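Local atomic coordinates of beta-galactosidase (Marinomonas sp. ef1, PDB entry 6Y2K), a protein that hydrolyses terminal beta-galactosyl residues, as a cold-active hexameric beta-galactosidase of glycoside hydrolase family 42 from an Antarctic bacterium. Residues S102-T107 with Q138-Y143; M124-G129 with R231-G236. All coordinates share one frame; numbering follows the deposited sequence.

Contact 1 (S102-T107 with Q138-Y143); sequences SRRHYT and QTDNEY. With GOL (glycerol), chain D.
The active-site mouth of the TIM barrel is built here from two loops at the C-terminal ends of neighbouring strands: residues 138-143 leave strand 134-138, and residues 102-107 belong to the long loop that precedes helix 111-128. Arg104 is the central clamp. Its CG lies anti to the carbonyl carbon, and the chain then bends at chi2 and again at chi3 (54°), which lays the guanidinium across the backbone of 141-143. NH1 makes a salt bridge to the syn lone pair of Asp140 OD1 at 2.7 Å, with the oxygen in the guanidinium plane, and adds a weak bond to Asn141 O at the same edge. One face of the group is covered by Tyr143 CA, 3.8 Å above the plane. The phenol of Tyr106 meets Asp140 tip to tip, ring and carboxylate 78° apart; its OH gives a weak bond to OD2 (2.7 Å) and accepts a weak one from Arg104 NH2. OD1 also takes Asn141 N from above the carboxylate plane, and Thr74 bonds to OD2, so this buried acid is gripped from several directions. The Asn-Glu pair that follows the fourth barrel strand is a signature of clan GH-A, consistent with Glu142 being the general acid/base and with Glu314, beside it on the seventh strand, being the nucleophile. Asn141 is bonded through OD1 to Asn242. Towards the pocket, Arg103 reaches out extended from CG to NE, and its NH2 donates to glycerol O2 at 3.1 Å. Glycerol O3 in turn gives a 2.8 Å bond to Glu142 OE1. Glu142 OE1 lies 4.1 Å from Arg103 NH2 and well out of the guanidinium plane, an attraction of charges alone that would probably favour the ionised carboxylate.

Contact 2 (M124-G129 with R231-G236); sequences MAERYG and REHSAG
From its CB onward, His233 fills the seam between the C-terminal ends of helices 111-128 and 205-233. CB rests against Ala125, 3.9 Å from the methyl CB and close to the carbonyl oxygen too. CG stands anti to the carbonyl carbon (chi1 -62°), which sets the imidazole beside Glu126, the two side chains running the same way. The Glu126 methylene CG sits over the ring in a CH-pi contact, 3.9 Å from the centroid and only 11° off the normal. At the tip, CE1 has Glu126 OE2 at 3.7 Å, with carboxylate and ring nearly perpendicular. The opposite face carries Glu232 CG, so the imidazole is sandwiched between the CG methylenes of two glutamates. An alanine in place of His233 would probably loosen this part of the seam, since the ring between those methylenes would be gone, leaving of this side chain only the CB against Ala125. Beside the backbone of His233, a water bridges Ala125 O and His233 O, 2.8 Å from each. The two segments then close to 4.1 Å between Gly129 CA and Ser234 CA. Gly129 CA offers a C-H to His233 O, and a beta carbon on Gly129 would collide with that oxygen. Ser234 OG, anti to its backbone N, donates to an in-plane lone pair of Gly129 O at 2.7 Å and is also bonded to Trp137 NE1. Such close side-by-side packing of neighbouring outer helices, here those before and after strand 134-138, just where each turns into its next strand, belongs to the beta/alpha barrel.

Both contacts lie in the barrel domain, their segments alternating along the chain. Strand 134-138 joins them: the chain leaves contact 2 at Gly129, follows this strand into contact 1 at Gln138, and helix 205-233 returns it to the other end of the barrel at His233. Contact 1 therefore sits at the catalytic, C-terminal end of the strands, and contact 2 on the outer helix layer at the other end. Their centres are 21 Å apart, and the nearest atoms, about 8 Å apart, do not touch. The glycerol of contact 1 occupies the probable sugar pocket, with Trp322, Glu362 and His365 completing its bonds; a separate glycerol near His233 is remote from that pocket.

Contact 1 (S102-T107 with Q138-Y143)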
loop_
_atom_site.group_PDB
_atom_site.type_symbol
_atom_site.label_atom_id
_atom_site.label_comp_id
_atom_site.label_asym_id
_atom_site.label_seq_id
_atom_site.Cartn_x
_atom_site.Cartn_y
_atom_site.Cartn_z
ATOM N N SER A 102 24.232 4.091 40.371
ATOM C CA SER A 102 23.675 2.931 39.689
ATOM C C SER A 102 24.591 1.738 40.021
ATOM O O SER A 102 24.730 1.396 41.211
ATOM C CB SER A 102 23.516 3.213 38.173
ATOM O OG SER A 102 24.763 3.409 37.509
ATOM N N ARG A 103 25.208 1.117 39.019
ATOM C CA ARG A 103 26.159 0.020 39.249
ATOM C C ARG A 103 27.273 0.062 38.212
ATOM O O ARG A 103 27.179 0.808 37.238
ATOM C CB ARG A 103 25.448 -1.349 39.222
ATOM C CG ARG A 103 24.688 -1.673 37.936
ATOM C CD ARG A 103 24.145 -3.100 37.955
ATOM N NE ARG A 103 23.324 -3.398 36.780
ATOM C CZ ARG A 103 22.564 -4.488 36.629
ATOM N NH1 ARG A 103 22.475 -5.426 37.580
ATOM N NH2 ARG A 103 21.869 -4.636 35.505
ATOM N N ARG A 104 28.315 -0.743 38.447
ATOM C CA ARG A 104 29.465 -0.893 37.545
ATOM C C ARG A 104 30.289 0.397 37.362
ATOM O O ARG A 104 30.903 0.621 36.316
ATOM C CB ARG A 104 29.029 -1.486 36.190
ATOM C CG ARG A 104 28.440 -2.899 36.281
ATOM C CD ARG A 104 28.731 -3.698 35.006
ATOM N NE ARG A 104 30.163 -3.659 34.784
ATOM C CZ ARG A 104 31.045 -4.395 35.449
ATOM N NH1 ARG A 104 30.660 -5.322 36.324
ATOM N NH2 ARG A 104 32.331 -4.219 35.219
ATOM N N HIS A 105 30.359 1.186 38.430
ATOM C CA HIS A 105 31.085 2.478 38.455
ATOM C C HIS A 105 32.577 2.296 38.766
ATOM O O HIS A 105 33.075 2.697 39.818
ATOM C CB HIS A 105 30.425 3.467 39.441
ATOM C CG HIS A 105 29.878 2.811 40.669
ATOM N ND1 HIS A 105 28.582 2.349 40.735
ATOM C CD2 HIS A 105 30.458 2.486 41.849
ATOM C CE1 HIS A 105 28.376 1.797 41.916
ATOM N NE2 HIS A 105 29.498 1.866 42.613
ATOM N N TYR A 106 33.285 1.680 37.827
ATOM C CA TYR A 106 34.738 1.623 37.848
ATOM C C TYR A 106 35.267 1.325 36.454
ATOM O O TYR A 106 34.560 0.731 35.627
ATOM C CB TYR A 106 35.246 0.554 38.830
ATOM C CG TYR A 106 34.884 -0.888 38.497
ATOM C CD1 TYR A 106 35.695 -1.662 37.659
ATOM C CD2 TYR A 106 33.754 -1.495 39.053
ATOM C CE1 TYR A 106 35.379 -2.988 37.363
ATOM C CE2 TYR A 106 33.422 -2.811 38.755
ATOM C CZ TYR A 106 34.240 -3.557 37.916
ATOM O OH TYR A 106 33.915 -4.865 37.634
ATOM N N THR A 107 36.502 1.738 36.198
ATOM C CA THR A 107 37.231 1.245 35.035
ATOM C C THR A 107 38.094 0.065 35.464
ATOM O O THR A 107 38.727 0.102 36.528
ATOM C CB THR A 107 38.091 2.296 34.307
ATOM O OG1 THR A 107 38.996 1.617 33.419
ATOM C CG2 THR A 107 38.889 3.190 35.267
ATOM N N GLN A 138 30.841 -16.822 41.910
ATOM C CA GLN A 138 30.716 -15.916 40.757
ATOM C C GLN A 138 31.602 -14.705 41.004
ATOM O O GLN A 138 31.434 -14.016 42.016
ATOM C CB GLN A 138 29.268 -15.442 40.569
ATOM C CG GLN A 138 29.090 -14.437 39.424
ATOM C CD GLN A 138 27.673 -13.926 39.300
ATOM O OE1 GLN A 138 26.794 -14.653 38.856
ATOM N NE2 GLN A 138 27.444 -12.669 39.684
ATOM N N THR A 139 32.537 -14.432 40.096
ATOM C CA THR A 139 33.345 -13.213 40.179
ATOM C C THR A 139 32.533 -12.011 39.697
ATOM O O THR A 139 32.004 -12.032 38.596
ATOM C CB THR A 139 34.621 -13.315 39.336
ATOM O OG1 THR A 139 34.288 -13.726 38.004
ATOM C CG2 THR A 139 35.585 -14.321 39.960
ATOM N N ASP A 140 32.413 -10.981 40.529
ATOM C CA ASP A 140 31.822 -9.708 40.108
ATOM C C ASP A 140 30.360 -9.972 39.627
ATOM O O ASP A 140 29.646 -10.803 40.229
ATOM C CB ASP A 140 32.755 -9.070 39.051
ATOM C CG ASP A 140 32.558 -7.559 38.867
ATOM O OD1 ASP A 140 31.702 -7.181 38.020
ATOM O OD2 ASP A 140 33.307 -6.764 39.489
ATOM N N ASN A 141 29.905 -9.265 38.593
ATOM C CA ASN A 141 28.565 -9.447 38.032
ATOM C C ASN A 141 28.485 -8.745 36.675
ATOM O O ASN A 141 28.519 -7.519 36.614
ATOM C CB ASN A 141 27.481 -8.880 38.956
ATOM C CG ASN A 141 26.081 -9.243 38.486
ATOM O OD1 ASN A 141 25.622 -10.388 38.672
ATOM N ND2 ASN A 141 25.400 -8.285 37.854
ATOM N N GLU A 142 28.399 -9.532 35.606
ATOM C CA GLU A 142 28.182 -9.027 34.248
ATOM C C GLU A 142 29.214 -7.976 33.852
ATOM O O GLU A 142 28.889 -6.809 33.620
ATOM C CB GLU A 142 26.747 -8.486 34.074
ATOM C CG GLU A 142 25.643 -9.542 34.136
ATOM C CD GLU A 142 24.284 -9.004 33.695
ATOM O OE1 GLU A 142 24.001 -7.816 33.956
ATOM O OE2 GLU A 142 23.492 -9.760 33.078
ATOM N N TYR A 143 30.468 -8.414 33.782
ATOM C CA TYR A 143 31.556 -7.603 33.261
ATOM C C TYR A 143 31.093 -6.976 31.963
ATOM O O TYR A 143 30.558 -7.678 31.102
ATOM C CB TYR A 143 32.797 -8.452 32.929
ATOM C CG TYR A 143 33.558 -9.065 34.089
ATOM C CD1 TYR A 143 33.809 -8.352 35.257
ATOM C CD2 TYR A 143 34.086 -10.349 33.985
ATOM C CE1 TYR A 143 34.537 -8.915 36.304
ATOM C CE2 TYR A 143 34.810 -10.919 35.026
ATOM C CZ TYR A 143 35.037 -10.201 36.180
ATOM O OH TYR A 143 35.760 -10.773 37.212
HETATM C C1 GOL D . 18.089 -8.205 35.195
HETATM O O1 GOL D . 17.272 -8.529 34.038
HETATM C C2 GOL D . 19.294 -7.283 34.905
HETATM O O2 GOL D . 19.879 -6.913 36.181
HETATM C C3 GOL D . 20.308 -7.975 33.980
HETATM O O3 GOL D . 21.302 -7.077 33.420
#

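Contact 2 (M124-G129 with R231-G236)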
loop_
_atom_site.group_PDB
_atom_site.type_symbol
_atom_site.label_atom_id
_atom_site.label_comp_id
_atom_site.label_asym_id
_atom_site.label_seq_id
_atom_site.Cartn_x
_atom_site.Cartn_y
_atom_site.Cartn_z
ATOM N N MET A 124 36.628 -12.264 51.957
ATOM C CA MET A 124 35.509 -13.194 51.701
ATOM C C MET A 124 35.942 -14.633 51.505
ATOM O O MET A 124 35.323 -15.542 52.055
ATOM C CB MET A 124 34.714 -12.796 50.453
ATOM C CG MET A 124 33.498 -11.951 50.722
ATOM S SD MET A 124 32.454 -11.840 49.253
ATOM C CE MET A 124 30.989 -12.786 49.647
ATOM N N ALA A 125 36.967 -14.824 50.678
ATOM C CA ALA A 125 37.503 -16.155 50.384
ATOM C C ALA A 125 38.101 -16.851 51.620
ATOM O O ALA A 125 38.001 -18.073 51.748
ATOM C CB ALA A 125 38.544 -16.063 49.289
ATOM N N GLU A 126 38.738 -16.078 52.504
ATOM C CA GLU A 126 39.277 -16.636 53.742
ATOM C C GLU A 126 38.137 -17.059 54.675
ATOM O O GLU A 126 38.184 -18.144 55.247
ATOM C CB GLU A 126 40.283 -15.671 54.399
ATOM C CG GLU A 126 41.608 -15.663 53.638
ATOM C CD GLU A 126 42.597 -14.599 54.081
ATOM O OE1 GLU A 126 42.188 -13.562 54.646
ATOM O OE2 GLU A 126 43.804 -14.798 53.836
ATOM N N ARG A 127 37.098 -16.233 54.791
ATOM C CA ARG A 127 35.969 -16.561 55.665
ATOM C C ARG A 127 35.106 -17.727 55.154
ATOM O O ARG A 127 34.687 -18.582 55.955
ATOM C CB ARG A 127 35.075 -15.336 55.904
ATOM C CG ARG A 127 34.020 -15.553 56.987
ATOM C CD ARG A 127 33.376 -14.260 57.469
ATOM N NE ARG A 127 32.569 -14.472 58.676
ATOM C CZ ARG A 127 33.045 -14.540 59.928
ATOM N NH1 ARG A 127 34.341 -14.410 60.186
ATOM N NH2 ARG A 127 32.211 -14.752 60.943
ATOM N N TYR A 128 34.827 -17.757 53.846
ATOM C CA TYR A 128 33.812 -18.668 53.289
ATOM C C TYR A 128 34.314 -19.698 52.297
ATOM O O TYR A 128 33.528 -20.553 51.863
ATOM C CB TYR A 128 32.696 -17.858 52.613
ATOM C CG TYR A 128 31.974 -16.918 53.541
ATOM C CD1 TYR A 128 31.141 -17.398 54.545
ATOM C CD2 TYR A 128 32.133 -15.549 53.424
ATOM C CE1 TYR A 128 30.477 -16.531 55.395
ATOM C CE2 TYR A 128 31.482 -14.680 54.266
ATOM C CZ TYR A 128 30.657 -15.170 55.248
ATOM O OH TYR A 128 30.021 -14.270 56.057
ATOM N N GLY A 129 35.597 -19.641 51.938
ATOM C CA GLY A 129 36.162 -20.534 50.927
ATOM C C GLY A 129 36.059 -22.023 51.224
ATOM O O GLY A 129 36.097 -22.837 50.293
ATOM N N ARG A 231 41.254 -19.685 43.922
ATOM C CA ARG A 231 41.981 -20.965 43.776
ATOM C C ARG A 231 42.740 -21.350 45.046
ATOM O O ARG A 231 42.749 -22.521 45.436
ATOM C CB ARG A 231 43.009 -20.916 42.633
ATOM C CG ARG A 231 42.458 -20.857 41.219
ATOM C CD ARG A 231 41.507 -21.991 40.914
ATOM N NE ARG A 231 41.088 -21.967 39.516
ATOM C CZ ARG A 231 40.033 -22.617 39.031
ATOM N NH1 ARG A 231 39.248 -23.364 39.821
ATOM N NH2 ARG A 231 39.750 -22.501 37.741
ATOM N N GLU A 232 43.388 -20.364 45.661
ATOM C CA GLU A 232 44.170 -20.572 46.885
ATOM C C GLU A 232 43.267 -20.940 48.065
ATOM O O GLU A 232 43.503 -21.943 48.743
ATOM C CB GLU A 232 44.994 -19.309 47.195
ATOM C CG GLU A 232 45.781 -19.290 48.506
ATOM C CD GLU A 232 46.834 -20.381 48.631
ATOM O OE1 GLU A 232 47.294 -20.614 49.775
ATOM O OE2 GLU A 232 47.223 -20.999 47.609
ATOM N N HIS A 233 42.223 -20.143 48.284
ATOM C CA HIS A 233 41.415 -20.238 49.503
ATOM C C HIS A 233 40.097 -20.984 49.369
ATOM O O HIS A 233 39.425 -21.193 50.376
ATOM C CB HIS A 233 41.169 -18.840 50.065
ATOM C CG HIS A 233 42.425 -18.138 50.463
ATOM N ND1 HIS A 233 43.169 -18.517 51.560
ATOM C CD2 HIS A 233 43.089 -17.103 49.897
ATOM C CE1 HIS A 233 44.233 -17.741 51.657
ATOM N NE2 HIS A 233 44.204 -16.870 50.665
ATOM N N SER A 234 39.721 -21.390 48.154
ATOM C CA SER A 234 38.474 -22.134 47.945
ATOM C C SER A 234 38.639 -23.245 46.907
ATOM O O SER A 234 37.860 -23.354 45.949
ATOM C CB SER A 234 37.338 -21.180 47.570
ATOM O OG SER A 234 36.065 -21.790 47.751
ATOM N N ALA A 235 39.654 -24.082 47.133
ATOM C CA ALA A 235 39.911 -25.268 46.311
ATOM C C ALA A 235 38.675 -26.150 46.197
ATOM O O ALA A 235 37.928 -26.330 47.169
ATOM C CB ALA A 235 41.070 -26.079 46.886
ATOM N N GLY A 236 38.443 -26.664 44.991
ATOM C CA GLY A 236 37.300 -27.531 44.725
ATOM C C GLY A 236 36.014 -26.835 44.311
ATOM O O GLY A 236 35.099 -27.504 43.829
HETATM O O HOH W 1 39.086 -20.385 52.983
#